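Local coordinates for glycosyl hydrolase family 88 (Pedobacter heparinus, PDB 3WIW), which probably removes the unsaturated glucuronyl residue from the non-reducing end of heparin-derived oligosaccharides, as an (alpha/alpha)6-barrel glycoside hydrolase, at residues F267-M279 with L316-Y329. Residues are numbered along the deposited sequence; the frame is centred on the assembly and turned at random. Where two conformers were deposited one is given.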
ATOM      1  N   PHE A 267      -5.052 -18.516  -0.154  1.00 13.11           N
ATOM      2  CA  PHE A 267      -4.520 -17.183  -0.379  1.00 12.02           C
ATOM      3  C   PHE A 267      -3.078 -17.202  -0.891  1.00 12.77           C
ATOM      4  O   PHE A 267      -2.719 -16.411  -1.758  1.00 12.74           O
ATOM      5  CB  PHE A 267      -4.619 -16.355   0.899  1.00 11.55           C
ATOM      6  CG  PHE A 267      -6.027 -16.091   1.360  1.00 12.11           C
ATOM      7  CD1 PHE A 267      -7.083 -15.954   0.458  1.00 13.14           C
ATOM      8  CD2 PHE A 267      -6.293 -15.957   2.720  1.00 14.15           C
ATOM      9  CE1 PHE A 267      -8.379 -15.674   0.927  1.00 14.09           C
ATOM     10  CE2 PHE A 267      -7.577 -15.705   3.182  1.00 13.69           C
ATOM     11  CZ  PHE A 267      -8.616 -15.553   2.289  1.00 14.37           C
ATOM     12  N   ILE A 268      -2.234 -18.082  -0.354  0.67 14.20           N
ATOM     13  CA  ILE A 268      -0.853 -18.146  -0.838  0.67 15.10           C
ATOM     14  C   ILE A 268      -0.806 -18.701  -2.269  0.67 13.45           C
ATOM     15  O   ILE A 268      -0.021 -18.240  -3.106  0.67 14.19           O
ATOM     16  CB  ILE A 268       0.107 -18.906   0.128  0.67 16.59           C
ATOM     17  CG1 ILE A 268       1.571 -18.628  -0.227  0.67 17.95           C
ATOM     18  CG2 ILE A 268      -0.149 -20.399   0.121  0.67 17.38           C
ATOM     19  CD1 ILE A 268       2.548 -19.279   0.751  0.67 18.91           C
ATOM     20  N   GLU A 269      -1.659 -19.679  -2.558  0.67 13.58           N
ATOM     21  CA  GLU A 269      -1.741 -20.198  -3.920  0.67 15.59           C
ATOM     22  C   GLU A 269      -2.133 -19.073  -4.867  0.67 13.60           C
ATOM     23  O   GLU A 269      -1.543 -18.905  -5.932  0.67 12.56           O
ATOM     24  CB  GLU A 269      -2.756 -21.337  -4.009  0.67 19.97           C
ATOM     25  CG  GLU A 269      -2.365 -22.581  -3.216  0.67 24.74           C
ATOM     26  CD  GLU A 269      -3.538 -23.526  -2.948  0.67 29.16           C
ATOM     27  OE1 GLU A 269      -4.693 -23.179  -3.293  0.67 31.05           O
ATOM     28  OE2 GLU A 269      -3.302 -24.617  -2.390  0.67 30.85           O
ATOM     29  N   HIS A 270      -3.120 -18.279  -4.471  1.00 12.79           N
ATOM     30  CA  HIS A 270      -3.559 -17.172  -5.319  1.00 11.32           C
ATOM     31  C   HIS A 270      -2.446 -16.136  -5.477  1.00 10.92           C
ATOM     32  O   HIS A 270      -2.185 -15.654  -6.592  1.00 11.91           O
ATOM     33  CB  HIS A 270      -4.835 -16.557  -4.776  1.00 10.94           C
ATOM     34  CG  HIS A 270      -5.579 -15.734  -5.774  1.00 11.56           C
ATOM     35  ND1 HIS A 270      -6.115 -16.268  -6.930  1.00 12.50           N
ATOM     36  CD2 HIS A 270      -5.888 -14.419  -5.784  1.00 12.73           C
ATOM     37  CE1 HIS A 270      -6.725 -15.312  -7.606  1.00 12.80           C
ATOM     38  NE2 HIS A 270      -6.586 -14.176  -6.941  1.00 12.60           N
ATOM     39  N   ALA A 271      -1.747 -15.834  -4.389  1.00 11.26           N
ATOM     40  CA  ALA A 271      -0.614 -14.924  -4.445  1.00 10.18           C
ATOM     41  C   ALA A 271       0.458 -15.384  -5.442  1.00 10.73           C
ATOM     42  O   ALA A 271       1.004 -14.565  -6.198  1.00 11.11           O
ATOM     43  CB  ALA A 271      -0.012 -14.693  -3.070  1.00 11.30           C
ATOM     44  N   GLU A 272       0.752 -16.682  -5.454  1.00 11.03           N
ATOM     45  CA  GLU A 272       1.754 -17.176  -6.383  1.00 11.82           C
ATOM     46  C   GLU A 272       1.289 -17.070  -7.831  1.00 11.07           C
ATOM     47  O   GLU A 272       2.102 -16.780  -8.709  1.00 12.02           O
ATOM     48  CB  GLU A 272       2.188 -18.607  -6.038  1.00 13.84           C
ATOM     49  CG  GLU A 272       2.971 -18.683  -4.733  1.00 15.91           C
ATOM     50  CD  GLU A 272       3.840 -19.923  -4.665  1.00 19.47           C
ATOM     51  OE1 GLU A 272       3.409 -20.891  -4.005  1.00 21.69           O
ATOM     52  OE2 GLU A 272       4.941 -19.931  -5.286  1.00 19.62           O
ATOM     53  N   HIS A 273       0.000 -17.301  -8.080  1.00 11.55           N
ATOM     54  CA  HIS A 273      -0.535 -17.132  -9.444  1.00 11.83           C
ATOM     55  C   HIS A 273      -0.433 -15.675  -9.894  1.00 11.45           C
ATOM     56  O   HIS A 273      -0.011 -15.390 -11.025  1.00 11.60           O
ATOM     57  CB  HIS A 273      -1.991 -17.609  -9.564  1.00 13.03           C
ATOM     58  CG  HIS A 273      -2.164 -19.091  -9.439  1.00 14.64           C
ATOM     59  ND1 HIS A 273      -1.448 -19.992 -10.197  1.00 17.07           N
ATOM     60  CD2 HIS A 273      -2.999 -19.831  -8.665  1.00 16.18           C
ATOM     61  CE1 HIS A 273      -1.817 -21.220  -9.884  1.00 17.26           C
ATOM     62  NE2 HIS A 273      -2.755 -21.149  -8.955  1.00 17.40           N
ATOM     63  N   ILE A 274      -0.791 -14.750  -9.012  1.00 11.06           N
ATOM     64  CA  ILE A 274      -0.652 -13.334  -9.309  1.00 10.86           C
ATOM     65  C   ILE A 274       0.818 -12.976  -9.559  1.00 10.56           C
ATOM     66  O   ILE A 274       1.144 -12.300 -10.539  1.00 10.97           O
ATOM     67  CB  ILE A 274      -1.234 -12.461  -8.179  1.00 10.79           C
ATOM     68  CG1 ILE A 274      -2.752 -12.658  -8.064  1.00 10.58           C
ATOM     69  CG2 ILE A 274      -0.909 -10.975  -8.441  1.00 11.10           C
ATOM     70  CD1 ILE A 274      -3.315 -12.047  -6.773  1.00 11.46           C
ATOM     71  N   ALA A 275       1.709 -13.495  -8.718  1.00 11.36           N
ATOM     72  CA  ALA A 275       3.125 -13.169  -8.828  1.00 11.26           C
ATOM     73  C   ALA A 275       3.660 -13.595 -10.191  1.00 11.60           C
ATOM     74  O   ALA A 275       4.433 -12.872 -10.821  1.00 12.25           O
ATOM     75  CB  ALA A 275       3.921 -13.840  -7.717  1.00 11.58           C
ATOM     76  N   ALA A 276       3.267 -14.774 -10.657  1.00 11.87           N
ATOM     77  CA  ALA A 276       3.689 -15.242 -11.975  1.00 12.62           C
ATOM     78  C   ALA A 276       3.149 -14.369 -13.107  1.00 12.89           C
ATOM     79  O   ALA A 276       3.886 -14.042 -14.039  1.00 13.14           O
ATOM     80  CB  ALA A 276       3.295 -16.712 -12.172  1.00 13.24           C
ATOM     81  N   PHE A 277       1.877 -13.988 -13.032  1.00 12.42           N
ATOM     82  CA  PHE A 277       1.297 -13.082 -14.013  1.00 12.21           C
ATOM     83  C   PHE A 277       2.106 -11.781 -14.109  1.00 11.23           C
ATOM     84  O   PHE A 277       2.422 -11.316 -15.211  1.00 11.81           O
ATOM     85  CB  PHE A 277      -0.174 -12.786 -13.684  1.00 12.60           C
ATOM     86  CG  PHE A 277      -0.758 -11.665 -14.513  1.00 12.28           C
ATOM     87  CD1 PHE A 277      -1.089 -11.861 -15.862  1.00 13.00           C
ATOM     88  CD2 PHE A 277      -0.929 -10.398 -13.962  1.00 13.22           C
ATOM     89  CE1 PHE A 277      -1.591 -10.804 -16.626  1.00 13.92           C
ATOM     90  CE2 PHE A 277      -1.435  -9.343 -14.735  1.00 13.72           C
ATOM     91  CZ  PHE A 277      -1.758  -9.554 -16.063  1.00 13.48           C
ATOM     92  N   ILE A 278       2.484 -11.223 -12.959  1.00 10.90           N
ATOM     93  CA  ILE A 278       3.250  -9.980 -12.898  1.00 10.90           C
ATOM     94  C   ILE A 278       4.700 -10.179 -13.368  1.00 11.97           C
ATOM     95  O   ILE A 278       5.180  -9.475 -14.271  1.00 12.11           O
ATOM     96  CB  ILE A 278       3.212  -9.386 -11.472  1.00 10.38           C
ATOM     97  CG1 ILE A 278       1.798  -8.873 -11.156  1.00 11.54           C
ATOM     98  CG2 ILE A 278       4.232  -8.270 -11.342  1.00 12.05           C
ATOM     99  CD1 ILE A 278       1.581  -8.468  -9.696  1.00 11.47           C
ATOM    100  N   MET A 279       5.379 -11.168 -12.801  1.00 11.64           N
ATOM    101  CA  MET A 279       6.808 -11.328 -13.041  1.00 12.90           C
ATOM    102  C   MET A 279       7.113 -11.750 -14.475  1.00 14.04           C
ATOM    103  O   MET A 279       8.129 -11.363 -15.045  1.00 16.59           O
ATOM    104  CB  MET A 279       7.396 -12.346 -12.061  1.00 13.12           C
ATOM    105  CG  MET A 279       7.407 -11.832 -10.617  1.00 13.73           C
ATOM    106  SD  MET A 279       7.737 -13.125  -9.398  1.00 15.74           S
ATOM    107  CE  MET A 279       9.393 -13.609  -9.848  1.00 17.12           C
ATOM    108  N   LEU A 316       6.525  -9.312  -2.520  1.00  9.77           N
ATOM    109  CA  LEU A 316       7.358 -10.441  -2.935  1.00  9.15           C
ATOM    110  C   LEU A 316       8.348 -10.858  -1.858  1.00  9.92           C
ATOM    111  O   LEU A 316       8.659 -12.047  -1.717  1.00 11.41           O
ATOM    112  CB  LEU A 316       8.073 -10.154  -4.258  1.00 10.15           C
ATOM    113  CG  LEU A 316       7.190 -10.102  -5.506  1.00 10.15           C
ATOM    114  CD1 LEU A 316       8.077  -9.799  -6.694  1.00 12.61           C
ATOM    115  CD2 LEU A 316       6.447 -11.418  -5.717  1.00 12.58           C
ATOM    116  N   LEU A 317       8.826  -9.894  -1.074  1.00 11.07           N
ATOM    117  CA  LEU A 317       9.717 -10.238   0.037  1.00 11.00           C
ATOM    118  C   LEU A 317       8.983 -11.075   1.094  1.00 11.36           C
ATOM    119  O   LEU A 317       9.510 -12.090   1.540  1.00 12.89           O
ATOM    120  CB  LEU A 317      10.313  -8.977   0.655  1.00 11.66           C
ATOM    121  CG  LEU A 317      11.348  -8.294  -0.244  1.00 11.72           C
ATOM    122  CD1 LEU A 317      11.614  -6.860   0.229  1.00 13.77           C
ATOM    123  CD2 LEU A 317      12.644  -9.120  -0.314  1.00 11.84           C
ATOM    124  N   ASP A 318       7.765 -10.684   1.469  1.00 11.51           N
ATOM    125  CA  ASP A 318       7.003 -11.536   2.377  1.00 12.61           C
ATOM    126  C   ASP A 318       6.649 -12.872   1.717  1.00 12.72           C
ATOM    127  O   ASP A 318       6.713 -13.910   2.360  1.00 14.27           O
ATOM    128  CB  ASP A 318       5.753 -10.843   2.906  1.00 13.33           C
ATOM    129  CG  ASP A 318       5.982 -10.182   4.258  1.00 15.49           C
ATOM    130  OD1 ASP A 318       7.154  -9.900   4.630  1.00 17.08           O
ATOM    131  OD2 ASP A 318       4.980  -9.921   4.935  1.00 16.45           O
ATOM    132  N   LEU A 319       6.293 -12.862   0.432  1.00 12.05           N
ATOM    133  CA  LEU A 319       5.938 -14.109  -0.235  1.00 12.19           C
ATOM    134  C   LEU A 319       7.124 -15.067  -0.214  1.00 12.05           C
ATOM    135  O   LEU A 319       6.952 -16.281  -0.010  1.00 13.58           O
ATOM    136  CB  LEU A 319       5.495 -13.832  -1.667  1.00 11.93           C
ATOM    137  CG  LEU A 319       4.915 -15.019  -2.432  1.00 12.84           C
ATOM    138  CD1 LEU A 319       3.672 -15.576  -1.753  1.00 15.00           C
ATOM    139  CD2 LEU A 319       4.612 -14.634  -3.884  1.00 13.72           C
ATOM    140  N   SER A 320       8.329 -14.517  -0.418  1.00 12.25           N
ATOM    141  CA  SER A 320       9.539 -15.339  -0.451  1.00 13.50           C
ATOM    142  C   SER A 320       9.759 -16.127   0.856  1.00 15.31           C
ATOM    143  O   SER A 320      10.374 -17.211   0.843  1.00 16.98           O
ATOM    144  CB  SER A 320      10.773 -14.495  -0.797  1.00 13.60           C
ATOM    145  OG  SER A 320      11.285 -13.793   0.320  1.00 13.30           O
ATOM    146  N   THR A 321       9.246 -15.613   1.978  1.00 15.10           N
ATOM    147  CA  THR A 321       9.439 -16.277   3.270  1.00 17.57           C
ATOM    148  C   THR A 321       8.327 -17.264   3.592  1.00 18.47           C
ATOM    149  O   THR A 321       8.442 -18.049   4.543  1.00 21.22           O
ATOM    150  CB  THR A 321       9.544 -15.260   4.427  1.00 19.45           C
ATOM    151  OG1 THR A 321       8.267 -14.633   4.638  1.00 20.99           O
ATOM    152  CG2 THR A 321      10.606 -14.208   4.112  1.00 20.25           C
ATOM    153  N   GLN A 322       7.239 -17.210   2.826  0.56 16.92           N
ATOM    154  CA  GLN A 322       6.045 -18.016   3.100  0.56 17.75           C
ATOM    155  C   GLN A 322       5.997 -19.295   2.275  0.56 20.23           C
ATOM    156  O   GLN A 322       5.448 -20.306   2.713  0.56 21.24           O
ATOM    157  CB  GLN A 322       4.779 -17.209   2.810  0.56 17.51           C
ATOM    158  CG  GLN A 322       4.602 -15.982   3.654  0.56 17.34           C
ATOM    159  CD  GLN A 322       3.563 -15.054   3.068  0.56 17.21           C
ATOM    160  OE1 GLN A 322       3.213 -15.145   1.888  0.56 17.95           O
ATOM    161  NE2 GLN A 322       3.072 -14.155   3.877  0.56 16.12           N
ATOM    162  N   VAL A 323       6.570 -19.249   1.079  1.00 22.22           N
ATOM    163  CA  VAL A 323       6.444 -20.354   0.126  1.00 24.45           C
ATOM    164  C   VAL A 323       7.570 -21.364   0.249  1.00 29.02           C
ATOM    165  O   VAL A 323       8.566 -21.112   0.919  1.00 29.50           O
ATOM    166  CB  VAL A 323       6.433 -19.861  -1.347  1.00 23.02           C
ATOM    167  CG1 VAL A 323       5.279 -18.900  -1.603  1.00 22.93           C
ATOM    168  CG2 VAL A 323       7.762 -19.221  -1.695  1.00 22.16           C
ATOM    169  N   LYS A 324       7.395 -22.486  -0.446  1.00 32.74           N
ATOM    170  CA  LYS A 324       8.334 -23.602  -0.465  1.00 38.83           C
ATOM    171  C   LYS A 324       9.708 -23.211  -1.011  1.00 39.94           C
ATOM    172  O   LYS A 324      10.732 -23.463  -0.375  1.00 41.69           O
ATOM    173  CB  LYS A 324       7.741 -24.743  -1.301  1.00 43.05           C
ATOM    174  CG  LYS A 324       7.978 -26.126  -0.744  1.00 47.23           C
ATOM    175  CD  LYS A 324       6.800 -27.053  -1.036  1.00 49.89           C
ATOM    176  CE  LYS A 324       6.600 -27.276  -2.532  1.00 51.86           C
ATOM    177  NZ  LYS A 324       5.411 -28.147  -2.793  1.00 53.11           N
ATOM    178  N   ASP A 325       9.734 -22.615  -2.195  1.00 37.75           N
ATOM    179  CA  ASP A 325      10.998 -22.120  -2.746  1.00 36.65           C
ATOM    180  C   ASP A 325      10.857 -20.667  -3.196  1.00 30.22           C
ATOM    181  O   ASP A 325      10.323 -20.351  -4.263  1.00 30.34           O
ATOM    182  CB  ASP A 325      11.572 -23.040  -3.831  1.00 41.86           C
ATOM    183  CG  ASP A 325      10.742 -23.060  -5.096  1.00 46.02           C
ATOM    184  OD1 ASP A 325       9.501 -22.943  -4.999  1.00 47.55           O
ATOM    185  OD2 ASP A 325      11.340 -23.195  -6.189  1.00 47.44           O
ATOM    186  N   GLY A 326      11.328 -19.777  -2.340  1.00 24.28           N
ATOM    187  CA  GLY A 326      11.008 -18.378  -2.486  1.00 21.27           C
ATOM    188  C   GLY A 326      12.080 -17.558  -3.177  1.00 18.04           C
ATOM    189  O   GLY A 326      11.886 -16.360  -3.328  1.00 17.70           O
ATOM    190  N   GLN A 327      13.190 -18.176  -3.584  1.00 17.88           N
ATOM    191  CA  GLN A 327      14.319 -17.403  -4.109  1.00 19.27           C
ATOM    192  C   GLN A 327      13.949 -16.539  -5.315  1.00 17.73           C
ATOM    193  O   GLN A 327      14.368 -15.382  -5.382  1.00 16.79           O
ATOM    194  CB  GLN A 327      15.543 -18.283  -4.410  1.00 22.69           C
ATOM    195  CG  GLN A 327      16.747 -17.531  -5.056  1.00 28.05           C
ATOM    196  CD  GLN A 327      17.313 -16.367  -4.217  1.00 32.31           C
ATOM    197  OE1 GLN A 327      17.128 -16.299  -2.994  1.00 34.96           O
ATOM    198  NE2 GLN A 327      18.010 -15.445  -4.889  1.00 33.38           N
ATOM    199  N   LYS A 328      13.129 -17.058  -6.233  1.00 16.13           N
ATOM    200  CA  LYS A 328      12.749 -16.259  -7.411  1.00 15.78           C
ATOM    201  C   LYS A 328      12.003 -14.985  -7.019  1.00 14.18           C
ATOM    202  O   LYS A 328      12.171 -13.942  -7.645  1.00 14.72           O
ATOM    203  CB  LYS A 328      11.932 -17.064  -8.431  1.00 18.01           C
ATOM    204  CG  LYS A 328      10.590 -17.564  -7.924  1.00 20.95           C
ATOM    205  CD  LYS A 328       9.825 -18.302  -9.019  1.00 24.28           C
ATOM    206  CE  LYS A 328       8.528 -18.893  -8.469  1.00 27.41           C
ATOM    207  NZ  LYS A 328       8.744 -19.782  -7.288  1.00 29.38           N
ATOM    208  N   TYR A 329      11.193 -15.062  -5.964  1.00 13.48           N
ATOM    209  CA  TYR A 329      10.482 -13.886  -5.467  1.00 12.18           C
ATOM    210  C   TYR A 329      11.436 -12.907  -4.790  1.00 12.14           C
ATOM    211  O   TYR A 329      11.367 -11.693  -5.024  1.00 12.84           O
ATOM    212  CB  TYR A 329       9.374 -14.295  -4.494  1.00 12.19           C
ATOM    213  CG  TYR A 329       8.390 -15.270  -5.078  1.00 12.61           C
ATOM    214  CD1 TYR A 329       7.790 -15.024  -6.318  1.00 12.76           C
ATOM    215  CD2 TYR A 329       8.041 -16.425  -4.391  1.00 14.64           C
ATOM    216  CE1 TYR A 329       6.869 -15.922  -6.861  1.00 14.13           C
ATOM    217  CE2 TYR A 329       7.124 -17.329  -4.920  1.00 15.96           C
ATOM    218  CZ  TYR A 329       6.535 -17.067  -6.156  1.00 15.55           C
ATOM    219  OH  TYR A 329       5.622 -17.954  -6.684  1.00 16.60           O
TER
HETATM  220  O   HOH W   1       4.720 -17.605  -9.060  1.00 18.00           O
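Leu-319 packs as a knob into a hole formed by Ile-268, Ala-271, Glu-272 and Ala-275, where two helices of the alpha6/alpha6-barrel cross at -127°. Its CG lies anti to the backbone N (chi1 -172°), which points the branch toward helix 267-279. Leu-319 CD1 meets Ile-268 and reaches the CB of Ala-271 at 4.0 Å, while CD2 meets Ala-275. Leu-319 CD2 also sits over the centre of the Tyr-329 ring, 3.7 Å above its plane. The aliphatic CG of Lys-328 covers the opposite face, so the ring is sandwiched.

The ring edge carries the polar part. Tyr-329 OH donates a short hydrogen bond of 2.5 Å to Glu-272 OE2, which accepts through its anti lone pair. Carboxylate and ring planes stand 78° apart. A water gives one hydrogen to Tyr-329 OH and the other to the backbone O of Glu-272, so the hydroxyl is held twice. Lys-328 NZ lies near the carboxylate but beyond salt-bridge distance. A phenylalanine in place of Tyr-329 would probably leave Glu-272 OE2 and the water without their shared partner.

Val-323 CG1 touches both the carboxylate carbon of Glu-272 and, in one of the two conformers of Ile-268, its CD1. Gln-322 NE2 also bonds to the Thr-256 carbonyl of helix 245-262. Met-279 closes the far end with a Met-aromatic contact at the ring edge. Met-279 SD is 3.6 Å from Tyr-329 CD1, and the bend at chi3 lays Met-279 CE 3.6 Å from the backbone O of Lys-328.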